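Alpha-hemoglobin-stabilizing protein (Homo sapiens, PDB 1Z8U) binds free alpha-hemoglobin as a one-to-one chaperone, protecting it from aggregation and precipitation during erythroid cell development. Local coordinates at residues F27-S33 / K84-F88; L3-N7 / V56-E62; M45-I49 / L70-N75. The protein carries 1 engineered substitution. One frame throughout, in Å; residues are numbered along the deposited sequence.

Contact 1 of 3, residues F27-S33 / K84-F88; sequences FNDALVS and KYRDF. Engineered in segment 27-33: Ala-30 (natural residue Pro).
A very short hydrogen bond, 2.4 Å from Tyr-85 OH to Val-32 O, ties the loop between helices 5-23 and 34-52 to the C-terminal end of helix 60-86. Segment 27-33 starts with a 3-10 turn at Phe-27 and Asn-28 and then runs as loop, its Leu-31 packing against the alpha-hemoglobin chain; segment 84-88 is helical to Arg-86. Phe-27 (chi1 m) lies nearest Tyr-85, CA to CA 7.1 Å, and centres an aromatic cluster. Tyr-85 (chi1 t) turns its ring edge to the Phe-27 face in a T-shaped pair, centroids 4.9 Å apart and planes at 85°. The Phe-27 edge meets the face of Phe-88 (chi1 t), centroids 5.3 Å apart and planes at 59°, and Phe-27 CB makes a CH-pi contact 3.5 Å from that ring's centroid. The engineered Ala-30, proline in the natural protein, sets CB 3.6 Å from Tyr-85 CE2. Ser-33 OG N-caps helix 34-52 at Asp-36 N, and Met-37 of that helix touches both Val-32 and Tyr-85.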
# COMPACT_ATOMS: atom_id res chain seq x y z
N PHE A 27 -5.33 -0.29 -13.70
CA PHE A 27 -4.11 -0.14 -14.49
C PHE A 27 -3.85 1.24 -15.07
O PHE A 27 -2.70 1.68 -15.09
CB PHE A 27 -4.07 -1.19 -15.60
CG PHE A 27 -3.83 -2.59 -15.10
CD1 PHE A 27 -3.64 -2.85 -13.74
CD2 PHE A 27 -3.80 -3.66 -15.99
CE1 PHE A 27 -3.41 -4.15 -13.29
CE2 PHE A 27 -3.57 -4.96 -15.54
CZ PHE A 27 -3.38 -5.20 -14.18
N ASN A 28 -4.87 1.94 -15.54
CA ASN A 28 -4.63 3.26 -16.12
C ASN A 28 -4.02 4.20 -15.09
O ASN A 28 -3.64 5.33 -15.41
CB ASN A 28 -5.92 3.87 -16.67
CG ASN A 28 -6.09 3.62 -18.16
OD1 ASN A 28 -5.19 3.90 -18.95
ND2 ASN A 28 -7.25 3.10 -18.55
N ASP A 29 -3.93 3.73 -13.85
CA ASP A 29 -3.37 4.52 -12.77
C ASP A 29 -2.19 3.80 -12.09
O ASP A 29 -2.18 3.65 -10.86
CB ASP A 29 -4.46 4.82 -11.73
CG ASP A 29 -5.70 5.44 -12.36
OD1 ASP A 29 -5.57 6.45 -13.08
OD2 ASP A 29 -6.81 4.92 -12.13
N ALA A 30 -1.21 3.38 -12.89
CA ALA A 30 -0.04 2.68 -12.35
C ALA A 30 1.28 3.42 -12.60
O ALA A 30 2.08 3.59 -11.68
CB ALA A 30 0.04 1.27 -12.93
N LEU A 31 1.49 3.85 -13.85
CA LEU A 31 2.72 4.54 -14.25
C LEU A 31 3.97 3.93 -13.64
O LEU A 31 5.06 4.51 -13.70
CB LEU A 31 2.67 6.03 -13.90
CG LEU A 31 1.73 6.92 -14.71
CD1 LEU A 31 1.79 8.36 -14.19
CD2 LEU A 31 2.11 6.86 -16.19
N VAL A 32 3.82 2.76 -13.04
CA VAL A 32 4.94 2.06 -12.44
C VAL A 32 5.41 1.04 -13.47
O VAL A 32 4.61 0.51 -14.25
CB VAL A 32 4.51 1.37 -11.13
CG1 VAL A 32 3.44 0.34 -11.41
CG2 VAL A 32 5.71 0.72 -10.49
N SER A 33 6.71 0.78 -13.50
CA SER A 33 7.27 -0.18 -14.45
C SER A 33 6.92 -1.61 -14.07
O SER A 33 6.45 -1.89 -12.96
CB SER A 33 8.78 -0.01 -14.51
OG SER A 33 9.40 -0.40 -13.30
N LYS A 84 -1.63 -9.96 -16.87
CA LYS A 84 -2.55 -8.99 -17.44
C LYS A 84 -1.87 -7.63 -17.45
O LYS A 84 -1.91 -6.92 -18.46
CB LYS A 84 -3.85 -8.93 -16.64
CG LYS A 84 -4.93 -8.11 -17.33
CD LYS A 84 -6.17 -7.93 -16.47
CE LYS A 84 -7.19 -7.03 -17.15
NZ LYS A 84 -8.34 -6.71 -16.27
N TYR A 85 -1.25 -7.26 -16.33
CA TYR A 85 -0.56 -5.98 -16.24
C TYR A 85 0.62 -5.95 -17.19
O TYR A 85 0.98 -4.91 -17.74
CB TYR A 85 -0.07 -5.72 -14.81
CG TYR A 85 0.62 -4.37 -14.65
CD1 TYR A 85 2.01 -4.26 -14.71
CD2 TYR A 85 -0.14 -3.21 -14.47
CE1 TYR A 85 2.63 -3.01 -14.59
CE2 TYR A 85 0.47 -1.97 -14.35
CZ TYR A 85 1.86 -1.87 -14.41
OH TYR A 85 2.45 -0.63 -14.30
N ARG A 86 1.24 -7.10 -17.37
CA ARG A 86 2.38 -7.22 -18.27
C ARG A 86 1.89 -6.86 -19.66
O ARG A 86 2.59 -6.21 -20.44
CB ARG A 86 2.90 -8.65 -18.26
CG ARG A 86 4.34 -8.79 -18.72
CD ARG A 86 5.20 -9.20 -17.55
NE ARG A 86 4.73 -10.43 -16.94
CZ ARG A 86 5.23 -10.95 -15.82
NH1 ARG A 86 6.23 -10.34 -15.20
NH2 ARG A 86 4.74 -12.08 -15.34
N ASP A 87 0.67 -7.30 -19.97
CA ASP A 87 0.05 -7.04 -21.27
C ASP A 87 -0.68 -5.70 -21.27
O ASP A 87 -1.71 -5.54 -21.92
CB ASP A 87 -0.92 -8.17 -21.62
CG ASP A 87 -1.45 -8.07 -23.05
OD1 ASP A 87 -0.62 -8.01 -23.99
OD2 ASP A 87 -2.69 -8.05 -23.23
N PHE A 88 -0.13 -4.74 -20.53
CA PHE A 88 -0.71 -3.41 -20.46
C PHE A 88 0.35 -2.45 -20.99
O PHE A 88 0.10 -1.26 -21.17
CB PHE A 88 -1.07 -3.05 -19.02
CG PHE A 88 -1.93 -1.83 -18.89
CD1 PHE A 88 -3.21 -1.80 -19.43
CD2 PHE A 88 -1.45 -0.69 -18.24
CE1 PHE A 88 -4.00 -0.65 -19.33
CE2 PHE A 88 -2.23 0.45 -18.13
CZ PHE A 88 -3.51 0.47 -18.68

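Contact 2 of 3, residues L3-N7 / V56-E62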
# COMPACT_ATOMS: atom_id res chain seq x y z
N LEU A 3 -3.97 -29.95 7.04
CA LEU A 3 -3.09 -29.12 7.85
C LEU A 3 -3.77 -28.64 9.13
O LEU A 3 -3.11 -28.53 10.16
CB LEU A 3 -2.55 -27.91 7.06
CG LEU A 3 -3.42 -27.04 6.15
CD1 LEU A 3 -3.78 -27.82 4.91
CD2 LEU A 3 -4.66 -26.56 6.89
N LEU A 4 -5.07 -28.37 9.08
CA LEU A 4 -5.82 -27.93 10.26
C LEU A 4 -7.05 -27.13 9.87
O LEU A 4 -6.95 -26.13 9.15
CB LEU A 4 -4.94 -27.09 11.18
CG LEU A 4 -5.17 -27.21 12.68
CD1 LEU A 4 -4.13 -26.37 13.41
CD2 LEU A 4 -6.58 -26.75 13.04
N LYS A 5 -8.22 -27.55 10.36
CA LYS A 5 -9.48 -26.89 10.05
C LYS A 5 -9.48 -25.39 10.39
O LYS A 5 -10.35 -24.65 9.92
CB LYS A 5 -10.63 -27.57 10.79
CG LYS A 5 -11.89 -27.79 9.94
CD LYS A 5 -11.61 -28.76 8.80
CE LYS A 5 -12.87 -29.09 8.00
NZ LYS A 5 -12.59 -30.06 6.90
N ALA A 6 -8.52 -24.96 11.19
CA ALA A 6 -8.40 -23.56 11.57
C ALA A 6 -7.64 -22.79 10.50
O ALA A 6 -8.20 -21.94 9.81
CB ALA A 6 -7.69 -23.44 12.91
N ASN A 7 -6.36 -23.11 10.35
CA ASN A 7 -5.52 -22.45 9.36
C ASN A 7 -5.98 -22.73 7.93
O ASN A 7 -5.58 -22.04 7.00
CB ASN A 7 -4.07 -22.88 9.52
CG ASN A 7 -3.56 -22.69 10.93
OD1 ASN A 7 -3.88 -21.71 11.59
ND2 ASN A 7 -2.75 -23.63 11.40
N VAL A 56 -1.95 -17.88 12.08
CA VAL A 56 -1.82 -19.33 11.97
C VAL A 56 -1.80 -19.92 13.37
O VAL A 56 -1.22 -19.34 14.29
CB VAL A 56 -0.52 -19.76 11.23
CG1 VAL A 56 -0.69 -19.60 9.74
CG2 VAL A 56 0.65 -18.93 11.73
N THR A 57 -2.45 -21.07 13.52
CA THR A 57 -2.52 -21.73 14.81
C THR A 57 -2.00 -23.16 14.74
O THR A 57 -2.00 -23.78 13.68
CB THR A 57 -3.98 -21.74 15.34
OG1 THR A 57 -4.11 -22.72 16.37
CG2 THR A 57 -4.95 -22.06 14.22
N GLY A 58 -1.53 -23.66 15.88
CA GLY A 58 -1.01 -25.01 15.93
C GLY A 58 0.42 -25.09 16.41
O GLY A 58 0.90 -24.21 17.14
N GLU A 59 1.11 -26.15 16.00
CA GLU A 59 2.50 -26.38 16.39
C GLU A 59 3.43 -25.97 15.24
O GLU A 59 3.04 -26.00 14.07
CB GLU A 59 2.71 -27.86 16.73
CG GLU A 59 1.70 -28.47 17.70
CD GLU A 59 1.76 -27.86 19.10
OE1 GLU A 59 0.95 -28.27 19.96
OE2 GLU A 59 2.62 -26.99 19.34
N PRO A 60 4.68 -25.60 15.57
CA PRO A 60 5.68 -25.18 14.59
C PRO A 60 5.63 -25.92 13.25
O PRO A 60 5.62 -25.30 12.19
CB PRO A 60 6.99 -25.41 15.34
CG PRO A 60 6.62 -24.98 16.72
CD PRO A 60 5.26 -25.64 16.92
N GLN A 61 5.59 -27.24 13.30
CA GLN A 61 5.53 -28.04 12.08
C GLN A 61 4.38 -27.61 11.19
O GLN A 61 4.57 -27.37 9.99
CB GLN A 61 5.38 -29.53 12.43
CG GLN A 61 4.96 -30.41 11.26
CD GLN A 61 3.45 -30.44 11.03
OE1 GLN A 61 2.98 -30.83 9.96
NE2 GLN A 61 2.70 -30.05 12.05
N GLU A 62 3.19 -27.50 11.77
CA GLU A 62 2.00 -27.11 11.02
C GLU A 62 2.00 -25.61 10.77
O GLU A 62 1.43 -25.13 9.79
CB GLU A 62 0.75 -27.52 11.80
CG GLU A 62 -0.51 -27.60 10.96
CD GLU A 62 -1.10 -26.24 10.65
OE1 GLU A 62 -1.96 -26.16 9.75
OE2 GLU A 62 -0.70 -25.25 11.30
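Leu-3 lies just ahead of helix 5-23, and its CA is 6.3 Å from that of Glu-62. Its side chain reaches on to Lys-65 and Glu-69 of helix 60-86. Leu-4, in the non-helical lead-in, directs CB toward the partner segment: CB lies 3.4 Å from Glu-62 OE1, and CD1 rests 3.4 Å from Thr-57 O and 4.2 Å from Gly-58 CA. An ideal CB on Gly-58 would crowd Leu-4 CD1, and at phi/psi of 122/-155° it would also jam against the preceding carbonyl. In the first turn of helix 5-23, Ala-6 CB lies 3.3 Å from Thr-57 CG2. Asn-7 OD1 accepts from Thr-57 N at 2.5 Å, while Asn-7 ND2 donates to Thr-57 O at 2.4 Å and to Glu-62 OE1 at 3.1 Å; the two bonds to Thr-57 are very short, and the modelled place of OD1 is less sure. A single buried carboxamide thus bonds the backbone N and O of Thr-57 and one carboxylate oxygen of Glu-62, so the N-terminal end of helix 5-23 is joined to the loop before helix 60-86 and to that helix's first turn by polar pairing more than by apolar packing.

Contact 3 of 3, residues M45-I49 / L70-N75; sequences MNFYI and LRQELN
Ile-49 (m, t) lies across Arg-71 (t, t, m), its CD1 over one face of the guanidinium and 2.9 Å from NE, a tight approach. This is helix-helix packing inside the elongated three-helix bundle of the AHSP fold: helices 34-52 and 60-86 run roughly antiparallel here, their local axes 10.3 Å apart at closest approach and inclined at 148°. The CA register pairs Met-45 with Leu-74 (6.8 Å) and Ile-49 with Arg-71 (6.9 Å), one helical turn on in opposite senses. Leu-74 (chi1 m, chi2 t) sits among three residues: its CB lies 3.8 Å from Met-45 SD, and its CD1 is 4.1 Å from Tyr-48 CB and 4.3 Å from Ile-49 CG1. Leu-70 (t, p) brings CD2 to 4.4 Å from Ile-49 CG1. Phe-18 of helix 5-23 touches Met-45 and Leu-74 and meets the Tyr-48 ring edge-to-face, so helix 5-23 completes this core. Phe-47 is out of reach of 70-75 and packs on the alpha-hemoglobin chain, leaving one helix to serve both core and interface. At the border, Met-45 (chi1 m, chi2 t) reaches past Leu-74 until SD lies 3.0 Å from Asn-75 ND2.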
# COMPACT_ATOMS: atom_id res chain seq x y z
N MET A 45 2.43 -9.37 -0.84
CA MET A 45 2.42 -10.77 -0.40
C MET A 45 3.21 -10.92 0.90
O MET A 45 2.75 -11.57 1.83
CB MET A 45 2.97 -11.70 -1.49
CG MET A 45 2.00 -11.81 -2.66
SD MET A 45 2.43 -13.05 -3.88
CE MET A 45 3.28 -12.06 -5.10
N ASN A 46 4.38 -10.30 0.98
CA ASN A 46 5.16 -10.36 2.22
C ASN A 46 4.20 -9.92 3.32
O ASN A 46 4.06 -10.57 4.35
CB ASN A 46 6.35 -9.40 2.15
CG ASN A 46 7.48 -9.92 1.29
OD1 ASN A 46 8.47 -9.23 1.04
ND2 ASN A 46 7.35 -11.16 0.83
N PHE A 47 3.52 -8.81 3.05
CA PHE A 47 2.55 -8.22 3.96
C PHE A 47 1.55 -9.24 4.50
O PHE A 47 1.41 -9.39 5.71
CB PHE A 47 1.82 -7.07 3.23
CG PHE A 47 0.55 -6.63 3.90
CD1 PHE A 47 -0.61 -6.44 3.15
CD2 PHE A 47 0.50 -6.44 5.28
CE1 PHE A 47 -1.80 -6.08 3.76
CE2 PHE A 47 -0.69 -6.07 5.90
CZ PHE A 47 -1.85 -5.89 5.14
N TYR A 48 0.84 -9.94 3.61
CA TYR A 48 -0.14 -10.95 4.02
C TYR A 48 0.51 -12.07 4.83
O TYR A 48 -0.03 -12.52 5.84
CB TYR A 48 -0.84 -11.57 2.82
CG TYR A 48 -2.01 -10.78 2.32
CD1 TYR A 48 -1.86 -9.45 1.92
CD2 TYR A 48 -3.28 -11.35 2.22
CE1 TYR A 48 -2.93 -8.71 1.44
CE2 TYR A 48 -4.38 -10.62 1.74
CZ TYR A 48 -4.19 -9.29 1.35
OH TYR A 48 -5.23 -8.56 0.83
N ILE A 49 1.67 -12.53 4.39
CA ILE A 49 2.35 -13.59 5.10
C ILE A 49 2.68 -13.13 6.52
O ILE A 49 2.31 -13.79 7.48
CB ILE A 49 3.64 -13.99 4.37
CG1 ILE A 49 3.28 -14.70 3.07
CG2 ILE A 49 4.47 -14.90 5.25
CD1 ILE A 49 4.47 -14.97 2.20
N LEU A 70 -0.10 -20.77 1.87
CA LEU A 70 -0.64 -19.45 1.58
C LEU A 70 0.17 -18.81 0.46
O LEU A 70 -0.37 -18.52 -0.61
CB LEU A 70 -0.60 -18.57 2.84
CG LEU A 70 -0.93 -17.08 2.66
CD1 LEU A 70 -2.36 -16.89 2.17
CD2 LEU A 70 -0.70 -16.37 3.98
N ARG A 71 1.45 -18.59 0.72
CA ARG A 71 2.32 -17.98 -0.28
C ARG A 71 2.20 -18.68 -1.63
O ARG A 71 2.21 -18.02 -2.67
CB ARG A 71 3.78 -17.99 0.20
CG ARG A 71 4.77 -17.60 -0.89
CD ARG A 71 6.13 -17.26 -0.32
NE ARG A 71 6.23 -15.84 0.01
CZ ARG A 71 7.26 -15.28 0.64
NH1 ARG A 71 8.28 -16.02 1.03
NH2 ARG A 71 7.26 -13.97 0.88
N GLN A 72 2.08 -20.01 -1.62
CA GLN A 72 1.93 -20.78 -2.85
C GLN A 72 0.68 -20.31 -3.59
O GLN A 72 0.68 -20.17 -4.81
CB GLN A 72 1.78 -22.28 -2.57
CG GLN A 72 2.49 -23.23 -3.52
CD GLN A 72 1.69 -23.46 -4.80
OE1 GLN A 72 2.20 -23.28 -5.91
NE2 GLN A 72 0.42 -23.85 -4.66
N GLU A 73 -0.39 -20.08 -2.83
CA GLU A 73 -1.66 -19.64 -3.38
C GLU A 73 -1.68 -18.16 -3.77
O GLU A 73 -2.24 -17.80 -4.81
CB GLU A 73 -2.79 -19.92 -2.39
CG GLU A 73 -3.02 -21.41 -2.12
CD GLU A 73 -3.45 -22.17 -3.37
OE1 GLU A 73 -3.60 -23.41 -3.28
OE2 GLU A 73 -3.65 -21.55 -4.43
N LEU A 74 -1.07 -17.32 -2.94
CA LEU A 74 -1.03 -15.89 -3.23
C LEU A 74 -0.39 -15.67 -4.59
O LEU A 74 -0.80 -14.80 -5.36
CB LEU A 74 -0.23 -15.16 -2.14
CG LEU A 74 -0.92 -15.14 -0.78
CD1 LEU A 74 0.05 -14.66 0.29
CD2 LEU A 74 -2.14 -14.25 -0.84
N ASN A 75 0.61 -16.49 -4.90
CA ASN A 75 1.32 -16.42 -6.17
C ASN A 75 0.40 -16.82 -7.32
O ASN A 75 0.44 -16.22 -8.39
CB ASN A 75 2.53 -17.34 -6.15
CG ASN A 75 3.52 -17.00 -5.06
OD1 ASN A 75 4.52 -17.68 -4.87
ND2 ASN A 75 3.24 -15.92 -4.33

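All three contacts share helix 60-86, which runs the length of the bundle. Contacts 1 and 2 lie on opposite sides of the chain's centre, with their own centres 37 Å apart; contact 3 lies between, 21 Å from contact 1 and 16 Å from contact 2, centre to centre, and none touches another. Along the chain contact 3 is nested within the loop closed by contact 1, whereas contact 2 crosses both. Helix 60-86 therefore meets the start of helix 5-23 at one end, the C-terminal half of helix 34-52 at the centre and the 27-33 loop at the other. Alpha-hemoglobin reaches residues of contacts 1 and 3, but no other protein chain touches the segments of contact 2.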